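PDB 4MEA: predicted protein from Acinetobacter sp. RUH2624, which hydrolyses epoxides as a secreted Cif-type virulence factor of the alpha/beta hydrolase fold. Local coordinates for the interface of chains A and B. Sequence-based numbering; all coordinates share one arbitrary frame. Chains: chain A/B, Predicted protein.

Contact 1: the interface of chains A and B. Residues chain A 170, 172-174; chain B 166-168, 250.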
loop_
_atom_site.group_PDB
_atom_site.type_symbol
_atom_site.label_atom_id
_atom_site.label_comp_id
_atom_site.label_asym_id
_atom_site.label_seq_id
_atom_site.Cartn_x
_atom_site.Cartn_y
_atom_site.Cartn_z
ATOM N N PRO A 170 -1.441 10.115 0.957
ATOM C CA PRO A 170 -2.485 9.254 0.394
ATOM C C PRO A 170 -1.956 7.939 -0.193
ATOM O O PRO A 170 -0.839 7.876 -0.717
ATOM C CB PRO A 170 -3.105 10.125 -0.703
ATOM C CG PRO A 170 -2.010 11.031 -1.127
ATOM C CD PRO A 170 -1.172 11.294 0.110
ATOM N N TYR A 172 -3.385 6.467 -2.692
ATOM C CA TYR A 172 -3.708 6.439 -4.117
ATOM C C TYR A 172 -3.931 7.856 -4.649
ATOM O O TYR A 172 -4.413 8.732 -3.927
ATOM C CB TYR A 172 -4.935 5.556 -4.364
ATOM C CG TYR A 172 -5.256 5.304 -5.828
ATOM C CD1 TYR A 172 -4.409 4.538 -6.623
ATOM C CD2 TYR A 172 -6.410 5.833 -6.412
ATOM C CE1 TYR A 172 -4.700 4.299 -7.954
ATOM C CE2 TYR A 172 -6.712 5.594 -7.751
ATOM C CZ TYR A 172 -5.844 4.829 -8.514
ATOM O OH TYR A 172 -6.119 4.581 -9.841
ATOM N N THR A 173 -3.554 8.076 -5.903
ATOM C CA THR A 173 -3.605 9.407 -6.488
ATOM C C THR A 173 -4.005 9.326 -7.952
ATOM O O THR A 173 -4.049 8.242 -8.545
ATOM C CB THR A 173 -2.240 10.143 -6.404
ATOM O OG1 THR A 173 -1.317 9.579 -7.350
ATOM C CG2 THR A 173 -1.655 10.083 -4.990
ATOM N N ALA A 174 -4.265 10.485 -8.538
ATOM C CA ALA A 174 -4.613 10.561 -9.956
ATOM C C ALA A 174 -3.457 10.040 -10.803
ATOM O O ALA A 174 -3.622 9.760 -11.983
ATOM C CB ALA A 174 -4.956 12.002 -10.350
ATOM N N MET B 166 -10.936 9.366 -2.484
ATOM C CA MET B 166 -10.146 8.164 -2.750
ATOM C C MET B 166 -8.713 8.528 -3.193
ATOM O O MET B 166 -7.807 7.695 -3.147
ATOM C CB MET B 166 -10.856 7.260 -3.764
ATOM C CG MET B 166 -10.289 5.834 -3.852
ATOM S SD MET B 166 -11.357 4.764 -4.831
ATOM C CE MET B 166 -12.581 4.312 -3.602
ATOM N N PHE B 167 -8.513 9.784 -3.584
ATOM C CA PHE B 167 -7.172 10.330 -3.815
ATOM C C PHE B 167 -6.580 10.874 -2.499
ATOM O O PHE B 167 -5.508 11.493 -2.500
ATOM C CB PHE B 167 -7.217 11.465 -4.847
ATOM C CG PHE B 167 -7.513 11.016 -6.256
ATOM C CD1 PHE B 167 -7.066 9.789 -6.728
ATOM C CD2 PHE B 167 -8.228 11.840 -7.116
ATOM C CE1 PHE B 167 -7.332 9.388 -8.042
ATOM C CE2 PHE B 167 -8.504 11.446 -8.422
ATOM C CZ PHE B 167 -8.051 10.219 -8.888
ATOM N N GLU B 168 -7.275 10.644 -1.382
ATOM C CA GLU B 168 -6.865 11.218 -0.096
ATOM C C GLU B 168 -6.709 10.213 1.055
ATOM O O GLU B 168 -5.918 10.456 1.960
ATOM C CB GLU B 168 -7.844 12.325 0.348
ATOM C CG GLU B 168 -7.847 13.555 -0.553
ATOM C CD GLU B 168 -8.961 14.538 -0.214
ATOM O OE1 GLU B 168 -9.916 14.162 0.505
ATOM O OE2 GLU B 168 -8.879 15.696 -0.674
ATOM N N ILE B 250 -13.055 7.453 -10.415
ATOM C CA ILE B 250 -13.192 8.677 -9.640
ATOM C C ILE B 250 -13.579 9.845 -10.557
ATOM O O ILE B 250 -14.507 10.612 -10.263
ATOM C CB ILE B 250 -11.892 8.999 -8.889
ATOM C CG1 ILE B 250 -11.624 7.929 -7.820
ATOM C CG2 ILE B 250 -11.957 10.404 -8.269
ATOM C CD1 ILE B 250 -10.211 7.942 -7.315
HETATM O O HOH W 1 -5.766 7.116 -1.195
#
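The phenyl ring of B:Phe167 lies with one face on the backbone of A:Thr173 and A:Ala174 in the other chain, while CD1 of B:Ile250, from its own chain, covers the opposite face toward the rim. On the chain A side the amide nitrogen of A:Ala174 stands 3.2 Å above the plane of the B:Phe167 ring, displaced toward the rim, so the ring covers the peptide link between A:Thr173 and A:Ala174. Ring atom CE1 of B:Phe167 is 3.3 Å from the carbonyl carbon of A:Thr173. The methyl CB of A:Ala174 meets the far end of the ring, 3.9 Å from CZ of B:Phe167; a residue this small lets the ring settle close to the main chain. In B:Phe167 CG points away from its own carbonyl carbon (chi1 -70°), which carries the ring off the 3-10 helix 164-167 and onto strand 172-173 of chain A.

A:Tyr172 brings the CD2–CE2 side of its ring toward CE1 of B:Phe167, the side chains crossing obliquely, with CE2 of the tyrosine 3.9 Å from CE1 of the phenylalanine. Beside the rings, CB of the A:Pro170 ring rests 3.3 Å from the carbonyl O of B:Phe167, its rigid, compact ring suiting a close approach to main chain. A water joins the two backbones, 2.9 Å from the amide N of A:Tyr172 and equally near the carbonyl O of B:Met166.

This patch of the two-fold interface inserts an aromatic side chain of one subunit against the strand of the other, and would contribute to holding the pair together if the dimer of the crystal also forms in solution.

Contact 2: the interface of chains A and B. Residues chain A 188, 190-191, 194; chain B 8, 202-203, 206, 210.
A:Phe188 and A:Asp190 lie in the loop before helix 191-198, whose A:Ile191 and A:Lys194 have helical torsions and face helix 200-211 of chain B, while B:Ser8 has an extended backbone (phi/psi -81°/159°). In this alpha/beta hydrolase, A:Phe188 and B:Tyr206 form an edge-to-face aromatic pair with planes at 79°: CE2 of the tyrosine sits over the centre of the phenylalanine ring, 3.5 Å above its plane. B:Tyr206 has CG anti to its backbone N, directing the ring edge from its helix toward A:Phe188. The hydroxyl OG1 of B:Thr210, one helical turn on, donates to the carbonyl O of B:Tyr206 at 2.9 Å, a bond within the helix that reaches the carbonyl from above its plane.

A:Ile191 packs beside the pair with both branches. CG1 lies above the tyrosine ring toward its rim, CD1 is 3.8 Å from CB of B:Tyr206, and CG2 is 3.9 Å from CD1 of B:Phe203; branching at the beta carbon suits a residue that must touch two aromatics.

At the polar end B:Ser8 serves as donor and acceptor at once. OD1 of A:Asp190 accepts from B:Ser8 OG at 2.7 Å through its syn lone pair, the side of the other carboxylate oxygen, and the same OG accepts from NZ of A:Lys194 at 2.7 Å. The lysine chain, extended beyond CG, carries NZ to the serine while its CD packs 3.9 Å from CD1 of B:Leu202, combining an amino tip with an aliphatic stem. Its NZ also forms a long salt bridge with OD2 of A:Asp190, which would steady both charged groups around the serine.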
loop_
_atom_site.group_PDB
_atom_site.type_symbol
_atom_site.label_atom_id
_atom_site.label_comp_id
_atom_site.label_asym_id
_atom_site.label_seq_id
_atom_site.Cartn_x
_atom_site.Cartn_y
_atom_site.Cartn_z
ATOM N N PHE A 188 2.059 -3.719 7.604
ATOM C CA PHE A 188 0.875 -4.584 7.601
ATOM C C PHE A 188 1.310 -5.980 8.031
ATOM O O PHE A 188 1.689 -6.794 7.202
ATOM C CB PHE A 188 0.288 -4.597 6.180
ATOM C CG PHE A 188 -1.074 -5.256 6.044
ATOM C CD1 PHE A 188 -2.198 -4.700 6.627
ATOM C CD2 PHE A 188 -1.231 -6.395 5.255
ATOM C CE1 PHE A 188 -3.449 -5.284 6.467
ATOM C CE2 PHE A 188 -2.474 -6.979 5.084
ATOM C CZ PHE A 188 -3.590 -6.421 5.696
ATOM N N ASP A 190 3.443 -9.090 9.076
ATOM C CA ASP A 190 4.714 -9.494 8.476
ATOM C C ASP A 190 4.537 -9.912 7.011
ATOM O O ASP A 190 5.356 -10.655 6.451
ATOM C CB ASP A 190 5.396 -10.604 9.299
ATOM C CG ASP A 190 4.578 -11.888 9.368
ATOM O OD1 ASP A 190 3.392 -11.884 8.976
ATOM O OD2 ASP A 190 5.127 -12.911 9.838
ATOM N N ILE A 191 3.469 -9.411 6.399
ATOM C CA ILE A 191 3.100 -9.765 5.032
ATOM C C ILE A 191 4.121 -9.297 3.990
ATOM O O ILE A 191 4.486 -10.056 3.087
ATOM C CB ILE A 191 1.679 -9.235 4.682
ATOM C CG1 ILE A 191 0.649 -9.779 5.682
ATOM C CG2 ILE A 191 1.295 -9.624 3.257
ATOM C CD1 ILE A 191 0.548 -11.289 5.708
ATOM N N LYS A 194 7.233 -11.488 4.318
ATOM C CA LYS A 194 7.018 -12.824 3.763
ATOM C C LYS A 194 6.858 -12.829 2.237
ATOM O O LYS A 194 7.443 -13.675 1.543
ATOM C CB LYS A 194 5.812 -13.493 4.432
ATOM C CG LYS A 194 6.076 -14.012 5.853
ATOM C CD LYS A 194 4.839 -14.729 6.377
ATOM C CE LYS A 194 5.098 -15.456 7.679
ATOM N NZ LYS A 194 3.888 -16.188 8.092
ATOM N N SER B 8 0.084 -14.070 10.941
ATOM C CA SER B 8 -0.118 -14.627 9.611
ATOM C C SER B 8 0.048 -16.141 9.707
ATOM O O SER B 8 0.655 -16.637 10.656
ATOM C CB SER B 8 0.867 -14.028 8.609
ATOM O OG SER B 8 2.210 -14.279 9.001
ATOM N N LEU B 202 -1.972 -17.131 2.437
ATOM C CA LEU B 202 -1.219 -16.288 3.360
ATOM C C LEU B 202 -1.760 -14.866 3.329
ATOM O O LEU B 202 -2.133 -14.309 4.369
ATOM C CB LEU B 202 0.262 -16.267 2.978
ATOM C CG LEU B 202 1.115 -15.199 3.660
ATOM C CD1 LEU B 202 1.177 -15.461 5.162
ATOM C CD2 LEU B 202 2.508 -15.208 3.043
ATOM N N PHE B 203 -1.818 -14.278 2.138
ATOM C CA PHE B 203 -2.305 -12.903 2.046
ATOM C C PHE B 203 -3.762 -12.769 2.502
ATOM O O PHE B 203 -4.075 -11.965 3.383
ATOM C CB PHE B 203 -2.123 -12.295 0.644
ATOM C CG PHE B 203 -2.636 -10.878 0.545
ATOM C CD1 PHE B 203 -1.813 -9.804 0.858
ATOM C CD2 PHE B 203 -3.955 -10.625 0.186
ATOM C CE1 PHE B 203 -2.292 -8.491 0.796
ATOM C CE2 PHE B 203 -4.437 -9.319 0.127
ATOM C CZ PHE B 203 -3.603 -8.253 0.432
ATOM N N TYR B 206 -4.835 -13.263 6.195
ATOM C CA TYR B 206 -4.501 -12.091 6.999
ATOM C C TYR B 206 -5.391 -10.892 6.639
ATOM O O TYR B 206 -5.929 -10.222 7.519
ATOM C CB TYR B 206 -3.013 -11.735 6.868
ATOM C CG TYR B 206 -2.576 -10.670 7.862
ATOM C CD1 TYR B 206 -2.026 -11.014 9.102
ATOM C CD2 TYR B 206 -2.743 -9.324 7.573
ATOM C CE1 TYR B 206 -1.644 -10.033 10.015
ATOM C CE2 TYR B 206 -2.364 -8.342 8.471
ATOM C CZ TYR B 206 -1.816 -8.695 9.686
ATOM O OH TYR B 206 -1.456 -7.696 10.574
ATOM N N THR B 210 -8.139 -9.285 9.185
ATOM C CA THR B 210 -7.915 -7.896 9.591
ATOM C C THR B 210 -9.187 -7.052 9.483
ATOM O O THR B 210 -9.480 -6.242 10.367
ATOM C CB THR B 210 -6.805 -7.217 8.747
ATOM O OG1 THR B 210 -5.542 -7.819 9.042
ATOM C CG2 THR B 210 -6.730 -5.719 9.060
#

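Contact 1 and contact 2 lie about 24 Å apart, measured between the centres of their C-alpha atoms, and share no residue or secondary-structure element. Both join the same two chains, and because the interface is two-fold symmetric each recurs with the chains exchanged, so each has a twin elsewhere in the same interface. Contact 1 uses a short strand and a 3-10 helix, whereas contact 2 uses two longer helices and the N-terminal segment. Spreading packing and polar links over separated patches would resist rocking of one subunit against the other, although the structure alone does not show that the dimer forms in solution.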